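CDA peptide synthetase I (Streptomyces coelicolor, PDB 5DU9) is a two-lobed condensation domain of a nonribosomal peptide synthetase and binds (2S)-2-amino-N-butyl-propanamide in a pocket of this domain. Local coordinates at residues A[12-17]-A[344-349]. The protein carries 1 engineered substitution. Sequence-based numbering, arbitrary orientation.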
ATOM      1  N   LEU A  12       8.541   8.701  16.672  1.00 19.07           N
ATOM      2  CA  LEU A  12       7.947   7.875  15.627  1.00 17.53           C
ATOM      3  C   LEU A  12       6.464   8.168  15.492  1.00 17.32           C
ATOM      4  O   LEU A  12       5.802   8.519  16.470  1.00 18.30           O
ATOM      5  CB  LEU A  12       8.134   6.387  15.929  1.00 17.12           C
ATOM      6  CG  LEU A  12       9.445   5.722  15.524  1.00 17.51           C
ATOM      7  CD1 LEU A  12      10.616   6.339  16.277  1.00 21.05           C
ATOM      8  CD2 LEU A  12       9.361   4.225  15.786  1.00 16.68           C
ATOM      9  N   THR A  13       5.942   8.014  14.280  1.00 16.25           N
ATOM     10  CA  THR A  13       4.502   8.031  14.079  1.00 16.25           C
ATOM     11  C   THR A  13       3.920   6.764  14.685  1.00 16.01           C
ATOM     12  O   THR A  13       4.653   5.826  14.987  1.00 15.83           O
ATOM     13  CB  THR A  13       4.122   8.082  12.602  1.00 15.20           C
ATOM     14  OG1 THR A  13       4.526   6.856  11.983  1.00 14.77           O
ATOM     15  CG2 THR A  13       4.797   9.261  11.903  1.00 15.45           C
ATOM     16  N   SER A  14       2.603   6.726  14.841  1.00 16.36           N
ATOM     17  CA  SER A  14       1.944   5.530  15.354  1.00 16.51           C
ATOM     18  C   SER A  14       2.233   4.325  14.464  1.00 15.41           C
ATOM     19  O   SER A  14       2.529   3.234  14.952  1.00 15.53           O
ATOM     20  CB  SER A  14       0.435   5.750  15.457  1.00 19.08           C
ATOM     21  OG  SER A  14       0.133   6.650  16.509  1.00 18.56           O
ATOM     22  N   ALA A  15       2.135   4.528  13.156  1.00 14.55           N
ATOM     23  CA  ALA A  15       2.388   3.457  12.201  1.00 13.65           C
ATOM     24  C   ALA A  15       3.829   2.965  12.303  1.00 13.33           C
ATOM     25  O   ALA A  15       4.096   1.776  12.199  1.00 13.98           O
ATOM     26  CB  ALA A  15       2.089   3.922  10.791  1.00 13.18           C
ATOM     27  N   GLN A  16       4.759   3.884  12.515  1.00 13.49           N
ATOM     28  CA  GLN A  16       6.157   3.499  12.648  1.00 13.65           C
ATOM     29  C   GLN A  16       6.388   2.713  13.940  1.00 14.33           C
ATOM     30  O   GLN A  16       7.138   1.734  13.946  1.00 16.72           O
ATOM     31  CB  GLN A  16       7.054   4.732  12.596  1.00 13.81           C
ATOM     32  CG  GLN A  16       7.169   5.309  11.202  1.00 13.14           C
ATOM     33  CD  GLN A  16       8.017   6.563  11.147  1.00 13.75           C
ATOM     34  OE1 GLN A  16       7.874   7.461  11.970  1.00 15.00           O
ATOM     35  NE2 GLN A  16       8.904   6.630  10.168  1.00 13.53           N
ATOM     36  N   HIS A  17       5.742   3.134  15.026  1.00 15.19           N
ATOM     37  CA  HIS A  17       5.791   2.389  16.285  1.00 16.21           C
ATOM     38  C   HIS A  17       5.283   0.961  16.080  1.00 16.88           C
ATOM     39  O   HIS A  17       5.837   0.008  16.623  1.00 17.10           O
ATOM     40  CB  HIS A  17       4.960   3.079  17.369  1.00 18.88           C
ATOM     41  CG  HIS A  17       5.694   4.153  18.114  1.00 31.16           C
ATOM     42  ND1 HIS A  17       6.726   3.882  18.985  1.00 30.01           N
ATOM     43  CD2 HIS A  17       5.530   5.498  18.133  1.00 26.07           C
ATOM     44  CE1 HIS A  17       7.174   5.014  19.501  1.00 26.70           C
ATOM     45  NE2 HIS A  17       6.465   6.009  19.001  1.00 26.10           N
ATOM     46  N   ARG A 344      -8.938   8.149  12.899  1.00 13.84           N
ATOM     47  CA  ARG A 344      -7.660   8.426  13.552  1.00 14.26           C
ATOM     48  C   ARG A 344      -7.319   7.374  14.602  1.00 14.80           C
ATOM     49  O   ARG A 344      -6.178   7.279  15.041  1.00 16.87           O
ATOM     50  CB  ARG A 344      -7.657   9.817  14.187  1.00 15.36           C
ATOM     51  CG  ARG A 344      -7.768  10.935  13.167  1.00 16.63           C
ATOM     52  CD  ARG A 344      -7.332  12.283  13.723  1.00 20.97           C
ATOM     53  NE  ARG A 344      -5.875  12.420  13.725  1.00 27.70           N
ATOM     54  CZ  ARG A 344      -5.226  13.582  13.773  1.00 28.10           C
ATOM     55  NH1 ARG A 344      -5.898  14.723  13.823  1.00 28.09           N
ATOM     56  NH2 ARG A 344      -3.896  13.604  13.764  1.00 24.90           N
ATOM     57  N   PHE A 345      -8.299   6.574  15.002  1.00 15.03           N
ATOM     58  CA  PHE A 345      -8.024   5.522  15.969  1.00 15.69           C
ATOM     59  C   PHE A 345      -7.234   4.423  15.278  1.00 15.73           C
ATOM     60  O   PHE A 345      -7.595   3.985  14.194  1.00 15.23           O
ATOM     61  CB  PHE A 345      -9.309   4.963  16.571  1.00 16.33           C
ATOM     62  CG  PHE A 345      -9.092   4.233  17.862  1.00 18.90           C
ATOM     63  CD1 PHE A 345      -8.889   4.933  19.040  1.00 18.74           C
ATOM     64  CD2 PHE A 345      -9.082   2.853  17.898  1.00 18.17           C
ATOM     65  CE1 PHE A 345      -8.681   4.267  20.229  1.00 22.41           C
ATOM     66  CE2 PHE A 345      -8.875   2.180  19.088  1.00 20.81           C
ATOM     67  CZ  PHE A 345      -8.675   2.889  20.252  1.00 24.22           C
ATOM     68  N   ARG A 346      -6.152   3.987  15.916  1.00 17.10           N
ATOM     69  CA  ARG A 346      -5.225   3.045  15.302  1.00 15.29           C
ATOM     70  C   ARG A 346      -5.770   1.627  15.293  1.00 15.43           C
ATOM     71  O   ARG A 346      -6.264   1.138  16.300  1.00 17.91           O
ATOM     72  CB  ARG A 346      -3.885   3.075  16.038  1.00 15.98           C
ATOM     73  CG  ARG A 346      -3.161   4.414  15.970  1.00 15.94           C
ATOM     74  CD  ARG A 346      -2.802   4.795  14.544  1.00 14.94           C
ATOM     75  NE  ARG A 346      -2.026   3.748  13.888  1.00 17.62           N
ATOM     76  CZ  ARG A 346      -1.634   3.777  12.618  1.00 15.03           C
ATOM     77  NH1 ARG A 346      -1.935   4.811  11.837  1.00 13.90           N
ATOM     78  NH2 ARG A 346      -0.941   2.757  12.126  1.00 14.94           N
ATOM     79  N   GLY A 347      -5.665   0.965  14.146  1.00 14.71           N
ATOM     80  CA  GLY A 347      -6.143  -0.397  14.015  1.00 15.69           C
ATOM     81  C   GLY A 347      -5.458  -1.329  14.991  1.00 19.22           C
ATOM     82  O   GLY A 347      -6.080  -2.222  15.570  1.00 18.82           O
ATOM     83  N   GLU A 348      -4.164  -1.115  15.187  1.00 16.17           N
ATOM     84  CA  GLU A 348      -3.396  -1.976  16.077  1.00 17.99           C
ATOM     85  C   GLU A 348      -3.773  -1.723  17.537  1.00 20.49           C
ATOM     86  O   GLU A 348      -3.632  -2.605  18.383  1.00 23.57           O
ATOM     87  CB  GLU A 348      -1.889  -1.783  15.858  1.00 22.62           C
ATOM     88  CG  GLU A 348      -1.340  -0.399  16.197  1.00 20.61           C
ATOM     89  CD  GLU A 348      -1.435   0.601  15.058  1.00 20.42           C
ATOM     90  OE1 GLU A 348      -2.106   0.322  14.041  1.00 19.15           O
ATOM     91  OE2 GLU A 348      -0.824   1.684  15.190  1.00 21.65           O
ATOM     92  N   ASP A 349      -4.265  -0.526  17.835  1.00 19.39           N
ATOM     93  CA  ASP A 349      -4.760  -0.241  19.179  1.00 21.58           C
ATOM     94  C   ASP A 349      -6.081  -0.963  19.433  1.00 23.11           C
ATOM     95  O   ASP A 349      -6.300  -1.510  20.517  1.00 23.56           O
ATOM     96  CB  ASP A 349      -4.937   1.264  19.392  1.00 23.05           C
ATOM     97  CG  ASP A 349      -3.616   1.994  19.538  1.00 28.20           C
ATOM     98  OD1 ASP A 349      -2.565   1.326  19.638  1.00 30.65           O
ATOM     99  OD2 ASP A 349      -3.631   3.241  19.565  1.00 28.33           O
TER
HETATM  100  O   HOH W   1       1.009   2.228  17.080  1.00 20.99           O
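Ser14 and Ala15, in the first turn of helix 14-24, pack against Arg346, the N-cap residue of helix 347-354. Just before them, Thr13 caps its helix. Its OG1 accepts from Gln16 N, and its own N donates to Gln16 OE1 at 174°, completing a capping box. Thr13 OG1 also hydrogen-bonds to Met308 O.

Ser14 CB lies 3.5 Å from Arg346 CD, alongside the bent arginine chain. Ser14 O reaches the second segment through water. The water donates to Ser14 O (2.8 Å) and to Glu348 OE2 (2.7 Å).

Ala15 covers part of one guanidinium face. Its N sits 3.7 Å above the plane of the Arg346 guanidinium, toward the rim. Ala15 CB comes within 3.5 Å of Arg346 NH2.

Bends at chi2 (-62°) and chi3 (-55°) turn the Arg346 chain back toward Glu348. This brings Arg346 NE to Glu348 OE2 at 2.7 Å, on the syn side but tilted out of the carboxylate plane, in a salt bridge. Weak bonds from NH2 to both carboxylate oxygens supplement it. Arg346 NH1 and NH2 also donate to Val309 O and Ser310 O, respectively.

Ala15 and Glu348 both touch the bound (2S)-2-amino-N-butyl-propanamide. The arrangement is consistent with Arg346 holding the Glu348 carboxylate in place beside the ligand, while the water ties it to helix 14-24.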